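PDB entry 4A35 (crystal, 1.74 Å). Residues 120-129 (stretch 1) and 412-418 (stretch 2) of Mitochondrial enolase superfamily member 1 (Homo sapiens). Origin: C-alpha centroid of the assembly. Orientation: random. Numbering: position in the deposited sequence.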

# COMPACT_ATOMS: atom_id res chain seq x y z
N LEU A 120 10.23 14.40 2.16
CA LEU A 120 9.42 15.65 2.09
C LEU A 120 9.38 16.39 3.45
O LEU A 120 9.45 17.65 3.46
CB LEU A 120 8.01 15.32 1.59
CG LEU A 120 7.87 15.05 0.08
CD1 LEU A 120 6.43 14.58 -0.30
CD2 LEU A 120 8.21 16.30 -0.75
N ASN A 121 9.31 15.66 4.60
CA ASN A 121 9.35 16.27 5.93
C ASN A 121 10.63 17.07 6.11
O ASN A 121 10.58 18.14 6.69
CB ASN A 121 9.19 15.24 7.08
CG ASN A 121 7.75 14.72 7.20
OD1 ASN A 121 6.81 15.33 6.69
ND2 ASN A 121 7.53 13.60 7.90
N ALA A 122 11.81 16.52 5.65
CA ALA A 122 13.09 17.21 5.76
C ALA A 122 13.08 18.50 4.88
O ALA A 122 13.59 19.55 5.29
CB ALA A 122 14.23 16.25 5.37
N VAL A 123 12.42 18.47 3.72
CA VAL A 123 12.37 19.67 2.86
C VAL A 123 11.49 20.77 3.51
O VAL A 123 11.88 21.93 3.53
CB VAL A 123 11.89 19.30 1.41
CG1 VAL A 123 11.69 20.54 0.56
CG2 VAL A 123 12.88 18.34 0.72
N TRP A 124 10.31 20.38 4.07
CA TRP A 124 9.41 21.35 4.78
C TRP A 124 10.15 21.95 5.98
O TRP A 124 10.09 23.15 6.20
CB TRP A 124 8.12 20.67 5.21
CG TRP A 124 7.14 20.58 4.07
CD1 TRP A 124 6.95 19.51 3.23
CD2 TRP A 124 6.31 21.63 3.59
NE1 TRP A 124 6.06 19.85 2.23
CE2 TRP A 124 5.57 21.11 2.49
CE3 TRP A 124 6.03 22.94 4.04
CZ2 TRP A 124 4.63 21.88 1.79
CZ3 TRP A 124 5.04 23.68 3.39
CH2 TRP A 124 4.35 23.15 2.28
N ASP A 125 10.92 21.12 6.71
CA ASP A 125 11.70 21.61 7.88
C ASP A 125 12.72 22.65 7.43
O ASP A 125 12.75 23.77 7.96
CB ASP A 125 12.39 20.45 8.61
CG ASP A 125 13.17 20.91 9.85
OD1 ASP A 125 12.54 21.56 10.76
OD2 ASP A 125 14.37 20.58 9.95
N LEU A 126 13.46 22.32 6.37
CA LEU A 126 14.47 23.21 5.82
C LEU A 126 13.86 24.53 5.33
O LEU A 126 14.38 25.62 5.67
CB LEU A 126 15.17 22.48 4.66
CG LEU A 126 16.24 23.27 3.90
CD1 LEU A 126 17.36 23.82 4.84
CD2 LEU A 126 16.84 22.39 2.78
N TRP A 127 12.79 24.46 4.56
CA TRP A 127 12.12 25.64 4.02
C TRP A 127 11.63 26.54 5.17
O TRP A 127 11.94 27.75 5.19
CB TRP A 127 10.93 25.17 3.12
CG TRP A 127 10.17 26.29 2.45
CD1 TRP A 127 10.59 27.58 2.28
CD2 TRP A 127 8.87 26.21 1.85
NE1 TRP A 127 9.63 28.31 1.63
CE2 TRP A 127 8.59 27.47 1.29
CE3 TRP A 127 7.98 25.15 1.61
CZ2 TRP A 127 7.39 27.75 0.63
CZ3 TRP A 127 6.80 25.42 0.91
CH2 TRP A 127 6.53 26.70 0.41
N ALA A 128 10.92 25.96 6.16
CA ALA A 128 10.38 26.73 7.30
C ALA A 128 11.53 27.37 8.10
O ALA A 128 11.47 28.56 8.41
CB ALA A 128 9.53 25.84 8.19
N LYS A 129 12.62 26.65 8.30
CA LYS A 129 13.79 27.22 8.99
C LYS A 129 14.43 28.37 8.19
O LYS A 129 14.79 29.38 8.81
CB LYS A 129 14.87 26.14 9.26
CG LYS A 129 14.51 25.14 10.37
CD LYS A 129 15.58 24.03 10.42
CE LYS A 129 15.42 23.21 11.70
NZ LYS A 129 16.19 21.92 11.62
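Stretch 2 (412-418) DPGYSTE

Stretch 2 has no regular helix or strand; it is an irregular segment laid on one side of a helix that spans all of stretch 1. The nearest CA atoms are those of Lys-129 and Gly-414, 4.5 Å apart, so the loop meets the C-terminal part of the stretch first and Tyr-415 and Thr-417 then reach back as far as Asn-121. The two stretches together bury 449 Å².

Asp-412 is extended (phi/psi -85/151) and makes no contact with the helix. Pro-413 continues the extended path at -58/147 and points its CB toward the helix, where the contact is loose: its O lies 3.8 Å from Lys-129 CG, and its CB 4.2 Å from Ala-128 O.

Gly-414 is where the backbone comes down onto the helix. Its CA packs 3.7 Å from Ala-128 CB, 3.6 Å from Lys-129 CG and 3.3 Å from Asp-125 OD1. Two constraints coincide here. At phi/psi 109/-175 a CB would jam against the carbonyl O of the preceding residue, and it would also fall 2.6 Å from Asp-125 OD1, a clash. The CA-to-CB bond of Ala-128 points toward the loop, and its small side chain ends there.

Tyr-415 turns to -101/12 and is anchored by its backbone: its N donates to Asp-125 OD1 at 2.8 Å, with a nearly straight angle of 169°. Its side chain, chi1 t, runs along the helix toward Asn-121. Trp-124 CB packs 4.2 Å from Tyr-415 CD2, an apolar contact, while Asn-121 OD1 sits at the ring edge, 3.4 Å from Tyr-415 CE2. Water 1 ties the two tips together, donating to Asn-121 OD1 (2.8 Å) and accepting from Tyr-415 OH (2.7 Å).

Ser-416, at positive phi (60/23), points its CB away and lets the chain turn. Thr-417 points back toward the helix at -82/-23, its OG1 3.1 Å from Asp-125 CG; this is packing, since the angles to both carboxylate oxygens are poor for hydrogen bonding. Its CG2 lies 4.4 Å from Asn-121 CB.

Glu-418 closes the contact. Its extended side chain brings OE1 to 2.8 Å from Lys-129 NZ in a salt bridge. The same NZ bridges Asp-125 OD2, also at 2.8 Å, one helical turn back, so the lysine is held between two carboxylates. Water 2 accepts from Glu-418 N (3.0 Å) and donates to Asp-125 OD1 (2.8 Å). The rule to read is economy: one buried aspartate serves a loop amide, a water and a lysine, with glycine making room beside it.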

# COMPACT_ATOMS: atom_id res chain seq x y z
N ASP A 412 9.70 28.04 17.51
CA ASP A 412 10.95 28.04 16.77
C ASP A 412 10.78 27.76 15.30
O ASP A 412 9.87 27.04 14.92
CB ASP A 412 11.93 27.01 17.37
CG ASP A 412 12.28 27.31 18.84
OD1 ASP A 412 12.95 28.32 19.09
OD2 ASP A 412 11.78 26.58 19.73
N PRO A 413 11.69 28.28 14.44
CA PRO A 413 11.60 27.92 13.00
C PRO A 413 11.70 26.39 12.76
O PRO A 413 12.43 25.67 13.49
CB PRO A 413 12.81 28.65 12.38
CG PRO A 413 13.11 29.81 13.35
CD PRO A 413 12.81 29.22 14.71
N GLY A 414 11.00 25.91 11.73
CA GLY A 414 11.06 24.50 11.34
C GLY A 414 9.82 23.68 11.64
O GLY A 414 8.77 24.22 12.04
N TYR A 415 9.93 22.35 11.37
CA TYR A 415 8.78 21.43 11.49
C TYR A 415 8.85 20.62 12.83
O TYR A 415 8.12 19.65 12.99
CB TYR A 415 8.80 20.51 10.25
CG TYR A 415 7.51 19.78 9.93
CD1 TYR A 415 6.31 20.11 10.57
CD2 TYR A 415 7.49 18.78 8.96
CE1 TYR A 415 5.15 19.39 10.33
CE2 TYR A 415 6.31 18.10 8.66
CZ TYR A 415 5.16 18.36 9.41
OH TYR A 415 3.98 17.73 9.11
N SER A 416 9.77 21.04 13.77
CA SER A 416 9.99 20.32 15.07
C SER A 416 10.43 18.85 14.83
O SER A 416 10.22 17.99 15.70
CB SER A 416 8.72 20.29 15.93
OG SER A 416 8.18 21.59 16.08
N THR A 417 11.00 18.58 13.65
CA THR A 417 11.48 17.22 13.26
C THR A 417 12.89 16.93 13.83
O THR A 417 13.33 15.78 13.86
CB THR A 417 11.60 17.14 11.71
OG1 THR A 417 12.22 18.37 11.32
CG2 THR A 417 10.25 17.02 11.00
N GLU A 418 13.65 18.00 14.15
CA GLU A 418 15.04 17.84 14.53
C GLU A 418 15.25 17.01 15.81
O GLU A 418 14.64 17.28 16.84
CB GLU A 418 15.73 19.21 14.69
CG GLU A 418 17.24 19.06 14.87
CD GLU A 418 17.96 20.36 14.60
OE1 GLU A 418 17.30 21.34 14.16
OE2 GLU A 418 19.16 20.43 14.94
O HOH W 1 4.18 15.69 7.42
O HOH W 2 13.17 20.91 13.45